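Local coordinates for mannosylglycerate hydrolase MGH1-like glycoside hydrolase domain-containing protein (Thermus thermophilus HB8, PDB 4WVA) that hydrolyses mannosylglycerate, a solute made by thermophiles under osmotic stress, to mannose and glycerate, and also cleaves glucosylglycerate, at residues 330-338 and 349-359; 386-395 and 404-415. All blocks are in the same frame, centred on the assembly; numbering follows the deposited sequence.

Overall arrangement
Both contacts lie in the C-terminal part of the (alpha/alpha)6 barrel of this GH63 hydrolase, with centres about 13 Å apart. They follow in series along the chain: interaction 1 joins the loop after helix 313-327 to the approach and first turn of helix 356-368, and interaction 2 joins the end of helix 372-389 and its following loop to the start of helix 409-418. Helices 356-368 and 372-389 are consecutive. The two contacts touch where Val-354 N meets Tyr-395 O at 2.8 Å, a probable hydrogen bond, and where Trp-355 stacks on Tyr-394. Tyr-349, from interaction 1, touches Glu-393, from interaction 2, at the active site.

Interaction 1: residues 330-338 and 349-359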
# COMPACT_ATOMS: atom_id res chain seq x y z
N ALA A 330 -3.93 -29.41 -15.24
CA ALA A 330 -2.77 -30.18 -14.80
C ALA A 330 -3.07 -30.84 -13.46
O ALA A 330 -3.59 -30.19 -12.55
CB ALA A 330 -1.56 -29.27 -14.67
N ARG A 331 -2.70 -32.10 -13.30
CA ARG A 331 -2.86 -32.78 -12.02
C ARG A 331 -2.06 -32.11 -10.91
O ARG A 331 -2.54 -31.98 -9.79
CB ARG A 331 -2.46 -34.26 -12.12
CG ARG A 331 -2.25 -34.99 -10.78
CD ARG A 331 -3.43 -34.98 -9.80
NE ARG A 331 -3.06 -35.52 -8.48
CZ ARG A 331 -2.58 -34.82 -7.44
NH1 ARG A 331 -2.43 -33.48 -7.49
NH2 ARG A 331 -2.29 -35.45 -6.30
N TYR A 332 -0.84 -31.70 -11.23
CA TYR A 332 0.08 -31.17 -10.23
C TYR A 332 0.29 -29.68 -10.46
O TYR A 332 0.64 -29.28 -11.56
CB TYR A 332 1.44 -31.88 -10.31
CG TYR A 332 1.35 -33.34 -9.94
CD1 TYR A 332 1.38 -34.31 -10.92
CD2 TYR A 332 1.19 -33.73 -8.62
CE1 TYR A 332 1.28 -35.65 -10.59
CE2 TYR A 332 1.08 -35.07 -8.28
CZ TYR A 332 1.13 -36.03 -9.29
OH TYR A 332 1.03 -37.38 -8.97
N LEU A 333 0.03 -28.88 -9.42
CA LEU A 333 0.38 -27.47 -9.43
C LEU A 333 1.81 -27.35 -8.95
O LEU A 333 2.29 -28.23 -8.23
CB LEU A 333 -0.53 -26.67 -8.50
CG LEU A 333 -2.00 -26.50 -8.93
CD1 LEU A 333 -2.72 -25.67 -7.89
CD2 LEU A 333 -2.11 -25.87 -10.30
N LEU A 334 2.54 -26.30 -9.34
CA LEU A 334 2.14 -25.24 -10.25
C LEU A 334 2.97 -25.38 -11.53
O LEU A 334 4.19 -25.28 -11.49
CB LEU A 334 2.46 -23.90 -9.61
CG LEU A 334 2.03 -22.64 -10.35
CD1 LEU A 334 0.53 -22.48 -10.35
CD2 LEU A 334 2.69 -21.43 -9.68
N PRO A 335 2.32 -25.61 -12.68
CA PRO A 335 3.14 -25.65 -13.90
C PRO A 335 3.83 -24.31 -14.15
O PRO A 335 3.33 -23.26 -13.73
CB PRO A 335 2.14 -25.96 -15.02
CG PRO A 335 0.81 -25.88 -14.42
CD PRO A 335 0.90 -25.85 -12.93
N SER A 336 4.98 -24.36 -14.82
CA SER A 336 5.78 -23.16 -15.05
C SER A 336 5.18 -22.22 -16.10
O SER A 336 5.56 -21.05 -16.17
CB SER A 336 7.23 -23.52 -15.33
OG SER A 336 7.38 -24.60 -16.27
N VAL A 337 4.28 -22.75 -16.92
CA VAL A 337 3.49 -21.92 -17.82
C VAL A 337 2.06 -22.43 -17.85
O VAL A 337 1.79 -23.61 -17.58
CB VAL A 337 4.04 -21.85 -19.27
CG1 VAL A 337 5.48 -21.38 -19.28
CG2 VAL A 337 3.91 -23.19 -19.98
N ASP A 338 1.14 -21.52 -18.14
CA ASP A 338 -0.27 -21.83 -18.26
C ASP A 338 -0.42 -23.07 -19.15
O ASP A 338 0.04 -23.08 -20.30
CB ASP A 338 -0.97 -20.60 -18.87
CG ASP A 338 -2.47 -20.77 -19.06
OD1 ASP A 338 -3.02 -21.88 -18.95
OD2 ASP A 338 -3.12 -19.73 -19.33
N TYR A 349 11.74 -28.08 -19.18
CA TYR A 349 12.47 -27.11 -18.36
C TYR A 349 11.50 -26.06 -17.80
O TYR A 349 10.70 -26.41 -16.94
CB TYR A 349 13.64 -26.52 -19.18
CG TYR A 349 14.85 -26.01 -18.43
CD1 TYR A 349 15.26 -26.56 -17.22
CD2 TYR A 349 15.65 -25.02 -18.98
CE1 TYR A 349 16.41 -26.10 -16.58
CE2 TYR A 349 16.78 -24.57 -18.35
CZ TYR A 349 17.15 -25.10 -17.13
OH TYR A 349 18.30 -24.64 -16.50
N TRP A 350 11.58 -24.81 -18.26
CA TRP A 350 10.67 -23.75 -17.77
C TRP A 350 9.46 -23.46 -18.64
O TRP A 350 8.81 -22.43 -18.49
CB TRP A 350 11.50 -22.48 -17.52
CG TRP A 350 12.43 -22.60 -16.38
CD1 TRP A 350 13.74 -22.93 -16.43
CD2 TRP A 350 12.12 -22.40 -15.00
NE1 TRP A 350 14.28 -22.95 -15.17
CE2 TRP A 350 13.30 -22.62 -14.27
CE3 TRP A 350 10.95 -22.04 -14.32
CZ2 TRP A 350 13.35 -22.51 -12.88
CZ3 TRP A 350 11.00 -21.95 -12.93
CH2 TRP A 350 12.19 -22.17 -12.24
N ARG A 351 9.10 -24.39 -19.53
CA ARG A 351 7.99 -24.20 -20.44
C ARG A 351 6.77 -25.04 -20.07
O ARG A 351 5.93 -25.32 -20.92
CB ARG A 351 8.47 -24.50 -21.87
CG ARG A 351 9.70 -23.70 -22.23
CD ARG A 351 10.15 -23.93 -23.65
NE ARG A 351 9.27 -23.35 -24.65
CZ ARG A 351 9.35 -22.11 -25.14
NH1 ARG A 351 10.26 -21.24 -24.69
NH2 ARG A 351 8.51 -21.74 -26.11
N GLY A 352 6.64 -25.43 -18.80
CA GLY A 352 5.51 -26.26 -18.37
C GLY A 352 5.73 -27.06 -17.09
O GLY A 352 4.82 -27.16 -16.25
N PRO A 353 6.91 -27.68 -16.93
CA PRO A 353 7.16 -28.46 -15.72
C PRO A 353 6.98 -27.70 -14.39
O PRO A 353 7.09 -26.48 -14.33
CB PRO A 353 8.61 -28.89 -15.89
CG PRO A 353 8.76 -29.03 -17.35
CD PRO A 353 8.01 -27.84 -17.91
N VAL A 354 6.68 -28.48 -13.35
CA VAL A 354 6.54 -28.03 -11.96
C VAL A 354 7.91 -27.96 -11.31
O VAL A 354 8.74 -28.88 -11.43
CB VAL A 354 5.64 -29.00 -11.14
CG1 VAL A 354 5.60 -28.62 -9.66
CG2 VAL A 354 4.21 -29.02 -11.68
N TRP A 355 8.15 -26.87 -10.61
CA TRP A 355 9.40 -26.63 -9.91
C TRP A 355 9.14 -26.43 -8.43
O TRP A 355 8.26 -25.68 -8.02
CB TRP A 355 10.10 -25.39 -10.45
CG TRP A 355 10.64 -25.53 -11.85
CD1 TRP A 355 9.93 -25.56 -13.01
CD2 TRP A 355 12.01 -25.65 -12.21
NE1 TRP A 355 10.78 -25.70 -14.09
CE2 TRP A 355 12.07 -25.74 -13.62
CE3 TRP A 355 13.19 -25.68 -11.48
CZ2 TRP A 355 13.27 -25.85 -14.30
CZ3 TRP A 355 14.38 -25.80 -12.15
CH2 TRP A 355 14.42 -25.87 -13.56
N ILE A 356 9.96 -27.07 -7.61
CA ILE A 356 9.70 -27.05 -6.18
C ILE A 356 9.94 -25.68 -5.56
O ILE A 356 9.20 -25.27 -4.65
CB ILE A 356 10.55 -28.13 -5.46
CG1 ILE A 356 10.28 -29.52 -6.05
CG2 ILE A 356 10.26 -28.16 -3.97
CD1 ILE A 356 8.86 -30.02 -6.02
N ASN A 357 10.99 -24.98 -5.98
CA ASN A 357 11.26 -23.66 -5.41
C ASN A 357 10.13 -22.64 -5.67
O ASN A 357 9.80 -21.82 -4.80
CB ASN A 357 12.62 -23.12 -5.88
CG ASN A 357 12.63 -22.75 -7.35
OD1 ASN A 357 12.08 -23.46 -8.19
ND2 ASN A 357 13.27 -21.63 -7.68
N VAL A 358 9.56 -22.70 -6.88
CA VAL A 358 8.46 -21.81 -7.23
C VAL A 358 7.17 -22.24 -6.51
O VAL A 358 6.43 -21.38 -6.00
CB VAL A 358 8.27 -21.71 -8.77
CG1 VAL A 358 7.06 -20.85 -9.11
CG2 VAL A 358 9.54 -21.13 -9.39
N ASN A 359 6.90 -23.54 -6.41
CA ASN A 359 5.77 -23.99 -5.59
C ASN A 359 5.88 -23.41 -4.18
O ASN A 359 4.89 -22.96 -3.58
CB ASN A 359 5.69 -25.52 -5.46
CG ASN A 359 4.83 -26.18 -6.52
OD1 ASN A 359 4.06 -27.15 -6.24
ND2 ASN A 359 4.94 -25.71 -7.71
O HOH W 1 6.33 -24.62 -10.07
O HOH W 2 8.36 -19.92 -17.56
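The loop leading into helix 356-368 of the (alpha/alpha)6 barrel is fastened to residues 330-338 mainly by Ser-336, which meets Gly-352 and Pro-353. Its OG donates to Pro-353 O at 2.7 Å, in the carbonyl plane and on a lone pair, and accepts from Gly-352 N at 2.8 Å. With chi1 at 46° the hydroxyl stands between its own backbone N and carbonyl carbon, from where it reaches both partners on the neighbouring backbone. Ser-336 N adds weak bonds to Gly-352 O and Pro-353 O. Val-337, in the conformer given, packs beside Trp-350 and Arg-351. The positively charged end of Arg-351 is engaged by Asp-171 and Glu-345.

The same loop carries Tyr-349 and Trp-350, the probable substrate-binding residues. At the catalytic centre, Tyr-349 OH bonds Asp-165, the probable proton donor, and a bound Tris molecule, while Trp-350 NE1 bonds the same ligand. Behind them the Trp-350 and Trp-355 rings lie face over face, Trp-355 CE2 being 3.4 Å above the Trp-350 plane. Trp-355 NE1 donates to Tyr-349 O at 2.9 Å, a bond near the indole plane that holds the ring's rotation; the donor stands above the carbonyl plane.

Trp-355 is also the N-cap of helix 356-368. A water bridges its backbone N to Leu-334 O, accepting from the former and donating to the latter at 2.7 Å. Beside this bridge Val-354 fits its two methyls against the other segment, CG1 at Leu-333 O and CG2 at Tyr-332 O, both 3.6 Å away.

Interaction 2: residues 386-395 and 404-415; sequences MEREGFREYY and GGEGFSWSAALA
Residues 391-393 run antiparallel to 405-407, Phe-391 O receiving Phe-408 N at 2.9 Å in a nearly straight bond and Gly-405 O receiving Glu-393 N. The same Gly-405 O is gripped a second time by Arg-392 NE, while Arg-392 NH2 donates to Gly-404 O at 2.8 Å. Both carbonyl oxygens sit at the guanidinium edge, close to its plane. Bends at chi2 and chi3, both near -60°, turn the Arg-392 chain so that this edge meets the two glycine carbonyls. Glu-406 runs beside it, with OE2 over the guanidinium face and beyond salt-bridge range. A methionine in place of Arg-392 would probably leave Gly-404 O without this donor and Gly-405 O with one bond fewer.

Residues 404-405 border the active site of the (alpha/alpha)6 barrel. Glu-393, the probable proton acceptor, takes Gly-405 N on the anti lone pair of OE1 at 2.9 Å, while its OE2 bonds Tyr-28 OH. The Glu-393 chain, its CG anti to the backbone N (chi1 -161°), lies across Phe-408 in a CH-pi contact with CG 3.6 Å from the ring centroid. The Tyr-394 ring presents a face to Gly-404 N, its CZ lying 3.4 Å from Gly-404 CA, where a side chain would clash.

Phe-408 is the N-cap of helix 409-418, whose first turns pack against the other segment. Ser-411 OG donates to Arg-392 O at 2.7 Å, and a water ties it to Glu-393 O and Trp-410 NE1. Ala-412 CB lies over the Phe-391 ring, offset toward the rim, and Ala-415 CB touches Phe-391 CE1.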
# COMPACT_ATOMS: atom_id res chain seq x y z
N MET A 386 7.94 -35.41 -4.95
CA MET A 386 9.24 -35.83 -4.43
C MET A 386 9.17 -37.22 -3.79
O MET A 386 10.11 -38.00 -3.91
CB MET A 386 9.77 -34.78 -3.46
CG MET A 386 10.07 -33.48 -4.19
SD MET A 386 10.97 -32.25 -3.25
CE MET A 386 9.68 -31.55 -2.22
N GLU A 387 8.05 -37.54 -3.14
CA GLU A 387 7.87 -38.88 -2.57
C GLU A 387 7.89 -39.95 -3.65
O GLU A 387 8.47 -41.01 -3.46
CB GLU A 387 6.54 -38.98 -1.86
CG GLU A 387 6.52 -38.38 -0.49
CD GLU A 387 5.11 -38.13 -0.02
OE1 GLU A 387 4.13 -38.48 -0.74
OE2 GLU A 387 4.96 -37.56 1.05
N ARG A 388 7.23 -39.70 -4.77
CA ARG A 388 7.08 -40.72 -5.81
C ARG A 388 8.27 -40.78 -6.77
O ARG A 388 8.62 -41.86 -7.22
CB ARG A 388 5.81 -40.50 -6.63
CG ARG A 388 5.50 -41.66 -7.57
CD ARG A 388 4.21 -41.46 -8.35
NE ARG A 388 3.02 -41.40 -7.49
CZ ARG A 388 2.41 -42.45 -6.93
NH1 ARG A 388 2.88 -43.69 -7.10
NH2 ARG A 388 1.33 -42.27 -6.18
N GLU A 389 8.88 -39.64 -7.06
CA GLU A 389 9.89 -39.57 -8.11
C GLU A 389 11.28 -39.17 -7.60
O GLU A 389 12.21 -39.04 -8.40
CB GLU A 389 9.42 -38.62 -9.21
CG GLU A 389 8.29 -39.19 -10.04
CD GLU A 389 8.77 -40.20 -11.06
OE1 GLU A 389 9.69 -39.90 -11.85
OE2 GLU A 389 8.22 -41.33 -11.08
N GLY A 390 11.41 -38.98 -6.30
CA GLY A 390 12.66 -38.50 -5.73
C GLY A 390 12.88 -37.03 -6.02
O GLY A 390 11.95 -36.31 -6.40
N PHE A 391 14.11 -36.61 -5.80
CA PHE A 391 14.48 -35.19 -5.82
C PHE A 391 15.04 -34.84 -7.18
O PHE A 391 16.21 -35.07 -7.46
CB PHE A 391 15.46 -34.91 -4.69
CG PHE A 391 14.89 -35.27 -3.34
CD1 PHE A 391 13.88 -34.50 -2.78
CD2 PHE A 391 15.32 -36.40 -2.65
CE1 PHE A 391 13.33 -34.83 -1.56
CE2 PHE A 391 14.77 -36.73 -1.42
CZ PHE A 391 13.78 -35.95 -0.87
N ARG A 392 14.17 -34.29 -8.01
CA ARG A 392 14.46 -33.98 -9.39
C ARG A 392 14.34 -32.48 -9.58
O ARG A 392 13.74 -31.77 -8.75
CB ARG A 392 13.49 -34.68 -10.33
CG ARG A 392 13.55 -36.21 -10.25
CD ARG A 392 14.89 -36.78 -10.69
NE ARG A 392 15.24 -36.42 -12.07
CZ ARG A 392 14.86 -37.07 -13.16
NH1 ARG A 392 14.08 -38.14 -13.07
NH2 ARG A 392 15.23 -36.64 -14.36
N GLU A 393 14.92 -32.01 -10.67
CA GLU A 393 14.92 -30.58 -10.97
C GLU A 393 13.50 -30.05 -11.25
O GLU A 393 13.13 -28.95 -10.82
CB GLU A 393 15.89 -30.28 -12.12
CG GLU A 393 16.33 -28.84 -12.24
CD GLU A 393 17.35 -28.61 -13.35
OE1 GLU A 393 17.79 -29.62 -13.96
OE2 GLU A 393 17.73 -27.44 -13.61
N TYR A 394 12.69 -30.82 -11.99
CA TYR A 394 11.31 -30.42 -12.29
C TYR A 394 10.52 -31.67 -12.62
O TYR A 394 11.09 -32.77 -12.70
CB TYR A 394 11.23 -29.38 -13.42
CG TYR A 394 12.24 -29.58 -14.53
CD1 TYR A 394 13.54 -29.13 -14.38
CD2 TYR A 394 11.89 -30.21 -15.71
CE1 TYR A 394 14.48 -29.34 -15.36
CE2 TYR A 394 12.82 -30.40 -16.71
CZ TYR A 394 14.12 -29.95 -16.52
OH TYR A 394 15.10 -30.12 -17.49
N TYR A 395 9.22 -31.49 -12.76
CA TYR A 395 8.29 -32.60 -12.88
C TYR A 395 7.24 -32.30 -13.92
O TYR A 395 6.77 -31.18 -14.04
CB TYR A 395 7.60 -32.91 -11.54
CG TYR A 395 8.58 -33.20 -10.43
CD1 TYR A 395 9.17 -32.16 -9.71
CD2 TYR A 395 8.93 -34.50 -10.10
CE1 TYR A 395 10.06 -32.41 -8.70
CE2 TYR A 395 9.84 -34.75 -9.08
CZ TYR A 395 10.41 -33.70 -8.39
OH TYR A 395 11.32 -33.93 -7.38
N GLY A 404 14.75 -33.47 -15.83
CA GLY A 404 15.96 -32.69 -15.57
C GLY A 404 16.97 -33.36 -14.65
O GLY A 404 17.10 -34.59 -14.63
N GLY A 405 17.71 -32.54 -13.90
CA GLY A 405 18.72 -33.03 -12.99
C GLY A 405 18.22 -34.08 -12.00
O GLY A 405 17.10 -33.99 -11.49
N GLU A 406 19.08 -35.05 -11.74
CA GLU A 406 18.86 -36.06 -10.71
C GLU A 406 19.54 -35.61 -9.44
O GLU A 406 20.53 -34.90 -9.50
CB GLU A 406 19.44 -37.39 -11.18
CG GLU A 406 18.92 -37.69 -12.56
CD GLU A 406 18.88 -39.13 -12.89
OE1 GLU A 406 19.92 -39.63 -13.37
OE2 GLU A 406 17.78 -39.73 -12.75
N GLY A 407 18.98 -36.00 -8.30
CA GLY A 407 19.48 -35.62 -6.99
C GLY A 407 19.63 -34.11 -6.89
O GLY A 407 20.74 -33.59 -6.64
N PHE A 408 18.53 -33.41 -7.15
CA PHE A 408 18.59 -31.96 -7.30
C PHE A 408 18.43 -31.26 -5.94
O PHE A 408 17.43 -31.47 -5.23
CB PHE A 408 17.53 -31.48 -8.29
CG PHE A 408 17.68 -30.05 -8.66
CD1 PHE A 408 18.74 -29.60 -9.46
CD2 PHE A 408 16.81 -29.12 -8.15
CE1 PHE A 408 18.87 -28.26 -9.79
CE2 PHE A 408 16.94 -27.78 -8.48
CZ PHE A 408 17.96 -27.35 -9.30
N SER A 409 19.40 -30.43 -5.62
CA SER A 409 19.58 -29.91 -4.27
C SER A 409 18.41 -29.08 -3.74
O SER A 409 17.96 -29.34 -2.63
CB SER A 409 20.89 -29.13 -4.15
OG SER A 409 21.98 -30.02 -4.36
N TRP A 410 17.90 -28.10 -4.48
CA TRP A 410 16.88 -27.27 -3.83
C TRP A 410 15.56 -28.02 -3.61
O TRP A 410 14.76 -27.65 -2.74
CB TRP A 410 16.66 -25.91 -4.48
CG TRP A 410 15.86 -25.77 -5.73
CD1 TRP A 410 14.73 -26.44 -6.12
CD2 TRP A 410 16.10 -24.78 -6.73
NE1 TRP A 410 14.29 -25.95 -7.31
CE2 TRP A 410 15.12 -24.92 -7.71
CE3 TRP A 410 17.09 -23.81 -6.90
CZ2 TRP A 410 15.09 -24.13 -8.85
CZ3 TRP A 410 17.06 -23.02 -8.01
CH2 TRP A 410 16.07 -23.19 -8.99
N SER A 411 15.36 -29.09 -4.36
CA SER A 411 14.18 -29.95 -4.14
C SER A 411 14.32 -30.64 -2.79
O SER A 411 13.41 -30.58 -1.97
CB SER A 411 14.03 -30.95 -5.30
OG SER A 411 13.77 -30.26 -6.51
N ALA A 412 15.47 -31.26 -2.56
CA ALA A 412 15.77 -31.86 -1.26
C ALA A 412 15.72 -30.83 -0.14
O ALA A 412 15.09 -31.05 0.90
CB ALA A 412 17.11 -32.57 -1.30
N ALA A 413 16.36 -29.69 -0.36
CA ALA A 413 16.40 -28.66 0.65
C ALA A 413 15.02 -28.20 1.08
O ALA A 413 14.75 -28.02 2.26
CB ALA A 413 17.21 -27.46 0.16
N LEU A 414 14.17 -27.96 0.10
CA LEU A 414 12.86 -27.42 0.40
C LEU A 414 11.91 -28.51 0.91
O LEU A 414 11.06 -28.21 1.72
CB LEU A 414 12.29 -26.66 -0.81
CG LEU A 414 13.03 -25.35 -1.10
CD1 LEU A 414 12.56 -24.72 -2.41
CD2 LEU A 414 12.86 -24.35 0.03
N ALA A 415 12.12 -29.77 0.53
CA ALA A 415 11.42 -30.88 1.22
C ALA A 415 11.68 -30.81 2.72
O ALA A 415 10.75 -30.93 3.52
CB ALA A 415 11.87 -32.22 0.67
O HOH W 3 12.60 -28.16 -8.33